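Local coordinates for protein beta-phosphoglucomutase (Bacteroides vulgatus, PDB 3DV9) that probably interconverts beta-glucose 1-phosphate and glucose 6-phosphate, as a magnesium-binding member of the haloacid dehalogenase-like family, at residues 44-49 and 56-61; 71-76 and 88-93. All blocks are in the same frame, centred on the assembly; numbering follows the deposited sequence.

Contact 1 joins helix 38-51 to the start of helix 58-63, and contact 2 joins helix 69-81 to helix 87-101; the two pairs use four different helices of one cap, which meet through their side chains. They come in series along the chain, the first closing before the second opens, with centres about 12 Å apart on one side of the molecule. In sequence, all four helices fall between strands 25-29 and 126-130 of the parallel core sheet, the position of the cap insert in this branch of the haloacid dehalogenase superfamily. Selenomethionine Met-49 touches both Val-76 and Ile-93, and Leu-56 touches Val-76, so the two contacts are joined by apolar packing.

Contact 1 of 2, residues 44-49 and 56-61. With EDO (1,2-ethanediol), chain D.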
ATOM      1  N   SER A  44      -5.542  13.027 -11.498  1.00 24.16           N
ATOM      2  CA  SER A  44      -6.119  14.060 -10.617  1.00 25.35           C
ATOM      3  C   SER A  44      -5.050  14.892  -9.943  1.00 25.15           C
ATOM      4  O   SER A  44      -5.155  16.126  -9.876  1.00 24.83           O
ATOM      5  CB  SER A  44      -7.027  13.452  -9.549  1.00 25.06           C
ATOM      6  OG  SER A  44      -8.106  12.780 -10.165  1.00 28.57           O
ATOM      7  N   TRP A  45      -4.020  14.233  -9.426  1.00 24.05           N
ATOM      8  CA  TRP A  45      -2.938  14.975  -8.787  1.00 23.32           C
ATOM      9  C   TRP A  45      -2.264  15.861  -9.831  1.00 22.19           C
ATOM     10  O   TRP A  45      -2.007  17.043  -9.568  1.00 22.25           O
ATOM     11  CB  TRP A  45      -1.890  14.056  -8.188  1.00 22.96           C
ATOM     12  CG  TRP A  45      -2.131  13.723  -6.777  1.00 23.65           C
ATOM     13  CD1 TRP A  45      -2.494  12.493  -6.266  1.00 23.82           C
ATOM     14  CD2 TRP A  45      -2.049  14.612  -5.659  1.00 25.14           C
ATOM     15  NE1 TRP A  45      -2.612  12.567  -4.902  1.00 23.91           N
ATOM     16  CE2 TRP A  45      -2.344  13.854  -4.501  1.00 25.57           C
ATOM     17  CE3 TRP A  45      -1.739  15.976  -5.520  1.00 23.65           C
ATOM     18  CZ2 TRP A  45      -2.357  14.425  -3.214  1.00 25.17           C
ATOM     19  CZ3 TRP A  45      -1.727  16.530  -4.251  1.00 24.86           C
ATOM     20  CH2 TRP A  45      -2.049  15.761  -3.114  1.00 25.03           C
ATOM     21  N   HIS A  46      -1.974  15.290 -11.001  1.00 22.91           N
ATOM     22  CA  HIS A  46      -1.255  16.021 -12.042  1.00 23.70           C
ATOM     23  C   HIS A  46      -2.023  17.291 -12.459  1.00 23.99           C
ATOM     24  O   HIS A  46      -1.458  18.409 -12.533  1.00 23.87           O
ATOM     25  CB  HIS A  46      -1.035  15.140 -13.269  1.00 23.94           C
ATOM     26  CG  HIS A  46      -0.600  15.926 -14.459  1.00 26.82           C
ATOM     27  ND1 HIS A  46       0.623  16.556 -14.519  1.00 28.55           N
ATOM     28  CD2 HIS A  46      -1.244  16.234 -15.604  1.00 29.90           C
ATOM     29  CE1 HIS A  46       0.722  17.200 -15.667  1.00 31.25           C
ATOM     30  NE2 HIS A  46      -0.405  17.038 -16.333  1.00 32.39           N
ATOM     31  N   LYS A  47      -3.311  17.103 -12.725  1.00 24.60           N
ATOM     32  CA  LYS A  47      -4.182  18.164 -13.207  1.00 25.83           C
ATOM     33  C   LYS A  47      -4.427  19.253 -12.159  1.00 25.78           C
ATOM     34  O   LYS A  47      -4.397  20.442 -12.493  1.00 25.13           O
ATOM     35  CB  LYS A  47      -5.500  17.547 -13.673  1.00 27.43           C
ATOM     36  CG  LYS A  47      -6.544  18.524 -14.205  1.00 30.05           C
ATOM     37  CD  LYS A  47      -7.777  17.749 -14.641  1.00 35.07           C
ATOM     38  CE  LYS A  47      -8.937  18.665 -14.912  1.00 38.41           C
ATOM     39  NZ  LYS A  47      -9.902  17.961 -15.798  1.00 39.56           N
ATOM     40  N   ILE A  48      -4.665  18.848 -10.903  1.00 23.92           N
ATOM     41  CA  ILE A  48      -4.927  19.797  -9.834  1.00 22.98           C
ATOM     42  C   ILE A  48      -3.666  20.600  -9.463  1.00 22.38           C
ATOM     43  O   ILE A  48      -3.721  21.800  -9.241  1.00 21.41           O
ATOM     44  CB  ILE A  48      -5.536  19.083  -8.604  1.00 23.51           C
ATOM     45  CG1 ILE A  48      -6.942  18.589  -8.931  1.00 24.36           C
ATOM     46  CG2 ILE A  48      -5.512  19.994  -7.351  1.00 23.16           C
ATOM     47  CD1 ILE A  48      -7.737  19.550  -9.821  1.00 27.59           C
HETATM   48  N   MSE A  49      -2.537  19.922  -9.367  1.00 21.88           N
HETATM   49  CA  MSE A  49      -1.259  20.598  -9.163  1.00 22.24           C
HETATM   50  C   MSE A  49      -0.996  21.632 -10.249  1.00 21.86           C
HETATM   51  O   MSE A  49      -0.559  22.740  -9.946  1.00 22.61           O
HETATM   52  CB  MSE A  49      -0.116  19.571  -9.073  1.00 21.26           C
HETATM   53  CG  MSE A  49      -0.152  18.794  -7.733  1.00 20.70           C
HETATM   54 SE   MSE A  49       0.162  19.959  -6.184  0.70 23.24          SE
HETATM   55  CE  MSE A  49       2.108  20.000  -6.218  1.00 22.77           C
ATOM     56  N   LEU A  56       3.600  18.606 -11.355  1.00 22.05           N
ATOM     57  CA  LEU A  56       3.709  17.211 -10.905  1.00 22.54           C
ATOM     58  C   LEU A  56       3.191  16.310 -12.026  1.00 22.81           C
ATOM     59  O   LEU A  56       2.002  16.325 -12.349  1.00 24.01           O
ATOM     60  CB  LEU A  56       2.914  17.001  -9.602  1.00 21.69           C
ATOM     61  CG  LEU A  56       2.925  15.607  -8.945  1.00 21.55           C
ATOM     62  CD1 LEU A  56       4.283  15.246  -8.287  1.00 20.29           C
ATOM     63  CD2 LEU A  56       1.789  15.465  -7.900  1.00 21.65           C
ATOM     64  N   SER A  57       4.093  15.565 -12.656  1.00 24.05           N
ATOM     65  CA  SER A  57       3.691  14.662 -13.751  1.00 25.06           C
ATOM     66  C   SER A  57       2.984  13.440 -13.167  1.00 25.33           C
ATOM     67  O   SER A  57       3.169  13.106 -11.984  1.00 24.19           O
ATOM     68  CB  SER A  57       4.895  14.205 -14.578  1.00 24.23           C
ATOM     69  OG  SER A  57       5.623  13.207 -13.873  1.00 27.03           O
ATOM     70  N   ARG A  58       2.201  12.772 -14.011  1.00 25.53           N
ATOM     71  CA  ARG A  58       1.533  11.506 -13.658  1.00 26.35           C
ATOM     72  C   ARG A  58       2.522  10.487 -13.128  1.00 26.08           C
ATOM     73  O   ARG A  58       2.230   9.804 -12.151  1.00 24.50           O
ATOM     74  CB  ARG A  58       0.798  10.907 -14.864  1.00 27.50           C
ATOM     75  CG  ARG A  58      -0.475  11.658 -15.230  1.00 29.95           C
ATOM     76  CD  ARG A  58      -0.788  11.452 -16.722  1.00 37.19           C
ATOM     77  NE  ARG A  58      -1.758  12.450 -17.169  1.00 39.79           N
ATOM     78  CZ  ARG A  58      -1.487  13.517 -17.924  1.00 40.65           C
ATOM     79  NH1 ARG A  58      -0.256  13.749 -18.375  1.00 43.67           N
ATOM     80  NH2 ARG A  58      -2.465  14.353 -18.229  1.00 39.97           N
ATOM     81  N   GLU A  59       3.694  10.389 -13.765  1.00 26.15           N
ATOM     82  CA  GLU A  59       4.737   9.460 -13.333  1.00 26.83           C
ATOM     83  C   GLU A  59       5.314   9.829 -11.972  1.00 25.91           C
ATOM     84  O   GLU A  59       5.521   8.963 -11.141  1.00 24.49           O
ATOM     85  CB  GLU A  59       5.858   9.419 -14.350  1.00 28.07           C
ATOM     86  CG  GLU A  59       5.445   8.659 -15.597  1.00 31.58           C
ATOM     87  CD  GLU A  59       4.740   9.534 -16.617  1.00 34.40           C
ATOM     88  OE1 GLU A  59       4.711  10.787 -16.472  1.00 34.60           O
ATOM     89  OE2 GLU A  59       4.228   8.946 -17.598  1.00 38.99           O
ATOM     90  N   GLU A  60       5.558  11.115 -11.735  1.00 24.54           N
ATOM     91  CA  GLU A  60       6.018  11.499 -10.413  1.00 24.60           C
ATOM     92  C   GLU A  60       4.939  11.236  -9.344  1.00 23.89           C
ATOM     93  O   GLU A  60       5.280  10.847  -8.217  1.00 22.86           O
ATOM     94  CB  GLU A  60       6.560  12.929 -10.368  1.00 24.75           C
ATOM     95  CG  GLU A  60       7.441  13.159  -9.135  1.00 27.61           C
ATOM     96  CD  GLU A  60       7.730  14.624  -8.876  1.00 29.93           C
ATOM     97  OE1 GLU A  60       8.270  14.946  -7.794  1.00 33.90           O
ATOM     98  OE2 GLU A  60       7.397  15.445  -9.744  1.00 30.74           O
ATOM     99  N   ALA A  61       3.658  11.390  -9.697  1.00 23.35           N
ATOM    100  CA  ALA A  61       2.558  10.983  -8.791  1.00 23.88           C
ATOM    101  C   ALA A  61       2.643   9.504  -8.396  1.00 22.96           C
ATOM    102  O   ALA A  61       2.406   9.142  -7.252  1.00 24.38           O
ATOM    103  CB  ALA A  61       1.164  11.308  -9.394  1.00 24.83           C
TER
HETATM  104  C1  EDO D 303       0.747   7.338 -16.154  1.00 34.33           C
HETATM  105  O1  EDO D 303       0.818   8.326 -17.194  1.00 37.91           O
HETATM  106  C2  EDO D 303       1.556   6.075 -16.458  1.00 35.53           C
HETATM  107  O2  EDO D 303       1.643   5.790 -17.877  1.00 31.74           O
HETATM  108  O   HOH W   1       1.074  19.502 -12.775  1.00 23.83           O
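His-46 turns its ring to the side opposite its own backbone N (chi1 167°), and Leu-56 likewise trains CG away from its N; the first torsion carries an imidazole to the Leu-56 carbonyl, the second carries CD2 to the Trp-45 and Met-49 side chains of helix 38-51. The result is the connection between helix 38-51 and helix 58-63 in the helical cap of a haloacid dehalogenase-like fold. His-46 ND1 donates to Leu-56 O over 2.6 Å, a short and fairly straight bond (159° at the hydrogen). The acceptor lies close to the imidazole plane, whereas the donor is tilted out of the carbonyl plane. The CA-H of His-46 also points at this oxygen. A water completes the clasp: it is placed to donate to His-46 O at 2.8 Å and accepts from Leu-56 N at 3.0 Å, so both backbone polar groups of Leu-56 are tied to His-46, one directly and one through solvent.

Beneath this polar layer, Leu-56 CD2 touches both Trp-45 CB at 4.0 Å and Met-49 CG at 3.9 Å, Met-49 being a selenomethionine. The same Met-49 CG meets the edge of the Trp-45 ring, and Ala-61 adds its CB at the Trp-45 CB, 4.3 Å away. Thr-72 and Val-76 of helix 69-81 also touch Leu-56. At the outer end, the extended Arg-58 chain brings a guanidinium face to the imidazole atom CD2, the planes inclined by 44°. His-46 CD2 sits over that face, 3.5 Å from Arg-58 NH2, while Arg-58 NE makes a salt bridge with Glu-43. Helix 58-63 itself begins with an N-cap: Ser-57 OG accepts from Glu-60 N at 3.0 Å.

Contact 2 of 2, residues 71-76 and 88-93; sequences STINIV and EEIKAI
Ile-73 reaches from helix 69-81 toward Ile-90 and Ile-93 on helix 87-101, and its branches divide the work. Its CA-CB bond points at the facing helix, and at CB the chain forks. The CG2 methyl, set opposite the backbone N, lies 3.8 Å from Ile-93 CD1 and 4.1 Å from Ile-90 CG1, and so touches both isoleucines. The other branch starts with CG1 beside the backbone N (chi1 -64°); this carbon is 4.0 Å from Ile-93 CG2. The extended second torsion then carries CD1 on, to 3.7 Å from the same Ile-93 CG2, while Ile-90 CG2 stands 4.1 Å from that CD1 tip. Ile-73 and Ile-93 thus meet end to end, whereas Ile-90 slants across.

The next residue, Asn-74, brings its amide over at about a right angle to Ile-90, OD1 being 3.8 Å from Ile-90 CD1. That oxygen is not left to a methyl group alone, since it accepts a hydrogen bond from Ala-85 N in the connecting loop. The segment axes approach to 10.5 Å at 119° between their directions, a wide-angled crossing filled by branched side chains without any hydrogen bond across it. Trp-45 of helix 38-51 touches both Ile-73 and Ile-93, bringing a third helix into packing of the kind seen in the helical cap of beta-phosphoglucomutase-like members of the haloacid dehalogenase superfamily.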
ATOM      1  N   SER A  71       3.000  16.284   2.189  1.00 29.51           N
ATOM      2  CA  SER A  71       4.411  16.017   1.951  1.00 29.92           C
ATOM      3  C   SER A  71       4.685  16.090   0.442  1.00 28.86           C
ATOM      4  O   SER A  71       5.660  16.728   0.019  1.00 29.47           O
ATOM      5  CB  SER A  71       4.830  14.681   2.582  1.00 29.67           C
ATOM      6  OG  SER A  71       6.165  14.349   2.243  1.00 32.33           O
ATOM      7  N   THR A  72       3.797  15.513  -0.356  1.00 29.20           N
ATOM      8  CA  THR A  72       3.869  15.617  -1.828  1.00 29.66           C
ATOM      9  C   THR A  72       3.830  17.079  -2.324  1.00 29.18           C
ATOM     10  O   THR A  72       4.635  17.490  -3.179  1.00 28.27           O
ATOM     11  CB  THR A  72       2.752  14.800  -2.544  1.00 30.32           C
ATOM     12  OG1 THR A  72       2.909  13.398  -2.260  1.00 31.93           O
ATOM     13  CG2 THR A  72       2.832  14.987  -4.071  1.00 30.59           C
ATOM     14  N   ILE A  73       2.873  17.852  -1.813  1.00 28.67           N
ATOM     15  CA  ILE A  73       2.771  19.272  -2.169  1.00 29.11           C
ATOM     16  C   ILE A  73       4.042  20.002  -1.753  1.00 28.58           C
ATOM     17  O   ILE A  73       4.590  20.804  -2.524  1.00 29.53           O
ATOM     18  CB  ILE A  73       1.514  19.930  -1.519  1.00 28.51           C
ATOM     19  CG1 ILE A  73       0.235  19.292  -2.067  1.00 28.28           C
ATOM     20  CG2 ILE A  73       1.486  21.462  -1.753  1.00 29.34           C
ATOM     21  CD1 ILE A  73      -1.001  19.480  -1.144  1.00 29.74           C
ATOM     22  N   ASN A  74       4.526  19.715  -0.546  1.00 29.53           N
ATOM     23  CA  ASN A  74       5.718  20.414  -0.037  1.00 29.55           C
ATOM     24  C   ASN A  74       7.003  20.081  -0.789  1.00 29.62           C
ATOM     25  O   ASN A  74       7.860  20.964  -0.973  1.00 29.86           O
ATOM     26  CB  ASN A  74       5.899  20.211   1.465  1.00 30.42           C
ATOM     27  CG  ASN A  74       4.976  21.079   2.277  1.00 30.52           C
ATOM     28  OD1 ASN A  74       4.402  22.038   1.754  1.00 30.06           O
ATOM     29  ND2 ASN A  74       4.812  20.744   3.558  1.00 30.31           N
ATOM     30  N   ILE A  75       7.123  18.833  -1.251  1.00 29.01           N
ATOM     31  CA  ILE A  75       8.260  18.448  -2.098  1.00 28.54           C
ATOM     32  C   ILE A  75       8.282  19.312  -3.344  1.00 27.23           C
ATOM     33  O   ILE A  75       9.302  19.925  -3.664  1.00 27.89           O
ATOM     34  CB  ILE A  75       8.216  16.931  -2.499  1.00 28.67           C
ATOM     35  CG1 ILE A  75       8.575  16.061  -1.290  1.00 29.32           C
ATOM     36  CG2 ILE A  75       9.155  16.636  -3.695  1.00 28.35           C
ATOM     37  CD1 ILE A  75       8.069  14.623  -1.421  1.00 27.19           C
ATOM     38  N   VAL A  76       7.149  19.392  -4.032  1.00 26.64           N
ATOM     39  CA  VAL A  76       7.080  20.136  -5.274  1.00 25.76           C
ATOM     40  C   VAL A  76       7.231  21.643  -5.011  1.00 24.50           C
ATOM     41  O   VAL A  76       7.876  22.355  -5.790  1.00 26.77           O
ATOM     42  CB  VAL A  76       5.767  19.866  -6.035  1.00 25.85           C
ATOM     43  CG1 VAL A  76       5.720  20.653  -7.334  1.00 25.33           C
ATOM     44  CG2 VAL A  76       5.602  18.367  -6.290  1.00 26.23           C
ATOM     45  N   GLU A  88      -3.167  26.912   4.206  1.00 28.05           N
ATOM     46  CA  GLU A  88      -4.237  27.312   3.301  1.00 30.12           C
ATOM     47  C   GLU A  88      -4.046  26.658   1.931  1.00 30.48           C
ATOM     48  O   GLU A  88      -4.998  26.093   1.380  1.00 30.98           O
ATOM     49  CB  GLU A  88      -4.340  28.852   3.179  1.00 29.98           C
ATOM     50  CG  GLU A  88      -5.398  29.308   2.150  1.00 32.07           C
ATOM     51  CD  GLU A  88      -5.415  30.811   1.851  1.00 32.70           C
ATOM     52  OE1 GLU A  88      -4.352  31.465   1.779  1.00 36.94           O
ATOM     53  OE2 GLU A  88      -6.521  31.344   1.658  1.00 35.80           O
ATOM     54  N   GLU A  89      -2.831  26.724   1.377  1.00 30.87           N
ATOM     55  CA  GLU A  89      -2.598  26.149   0.044  1.00 31.26           C
ATOM     56  C   GLU A  89      -2.874  24.644   0.049  1.00 31.12           C
ATOM     57  O   GLU A  89      -3.581  24.120  -0.822  1.00 31.23           O
ATOM     58  CB  GLU A  89      -1.182  26.436  -0.451  1.00 30.65           C
ATOM     59  CG  GLU A  89      -1.001  27.851  -1.008  1.00 30.00           C
ATOM     60  CD  GLU A  89       0.453  28.250  -1.094  1.00 30.71           C
ATOM     61  OE1 GLU A  89       1.275  27.691  -0.318  1.00 31.10           O
ATOM     62  OE2 GLU A  89       0.787  29.100  -1.953  1.00 31.77           O
ATOM     63  N   ILE A  90      -2.349  23.970   1.069  1.00 31.31           N
ATOM     64  CA  ILE A  90      -2.436  22.516   1.163  1.00 30.67           C
ATOM     65  C   ILE A  90      -3.891  22.049   1.259  1.00 30.89           C
ATOM     66  O   ILE A  90      -4.302  21.113   0.579  1.00 30.68           O
ATOM     67  CB  ILE A  90      -1.567  21.994   2.350  1.00 30.61           C
ATOM     68  CG1 ILE A  90      -0.070  22.122   1.990  1.00 31.18           C
ATOM     69  CG2 ILE A  90      -1.930  20.530   2.726  1.00 28.86           C
ATOM     70  CD1 ILE A  90       0.899  22.099   3.179  1.00 29.94           C
ATOM     71  N   LYS A  91      -4.672  22.716   2.100  1.00 31.20           N
ATOM     72  CA  LYS A  91      -6.093  22.409   2.213  1.00 31.95           C
ATOM     73  C   LYS A  91      -6.896  22.612   0.913  1.00 31.09           C
ATOM     74  O   LYS A  91      -7.777  21.801   0.591  1.00 30.50           O
ATOM     75  CB  LYS A  91      -6.715  23.213   3.360  1.00 32.09           C
ATOM     76  CG  LYS A  91      -8.197  22.950   3.555  1.00 35.25           C
ATOM     77  CD  LYS A  91      -8.836  23.999   4.436  1.00 37.76           C
ATOM     78  CE  LYS A  91     -10.184  23.506   4.955  1.00 39.71           C
ATOM     79  NZ  LYS A  91     -10.504  24.071   6.294  1.00 42.16           N
ATOM     80  N   ALA A  92      -6.598  23.697   0.197  1.00 30.28           N
ATOM     81  CA  ALA A  92      -7.208  24.017  -1.096  1.00 30.16           C
ATOM     82  C   ALA A  92      -6.854  22.978  -2.163  1.00 29.83           C
ATOM     83  O   ALA A  92      -7.713  22.535  -2.934  1.00 29.48           O
ATOM     84  CB  ALA A  92      -6.773  25.402  -1.549  1.00 29.46           C
ATOM     85  N   ILE A  93      -5.580  22.596  -2.195  1.00 29.41           N
ATOM     86  CA  ILE A  93      -5.099  21.627  -3.165  1.00 30.18           C
ATOM     87  C   ILE A  93      -5.733  20.269  -2.862  1.00 30.15           C
ATOM     88  O   ILE A  93      -6.315  19.650  -3.751  1.00 30.33           O
ATOM     89  CB  ILE A  93      -3.570  21.559  -3.184  1.00 29.63           C
ATOM     90  CG1 ILE A  93      -3.004  22.897  -3.695  1.00 30.22           C
ATOM     91  CG2 ILE A  93      -3.081  20.333  -4.027  1.00 28.92           C
ATOM     92  CD1 ILE A  93      -1.469  23.100  -3.434  1.00 31.60           C
TER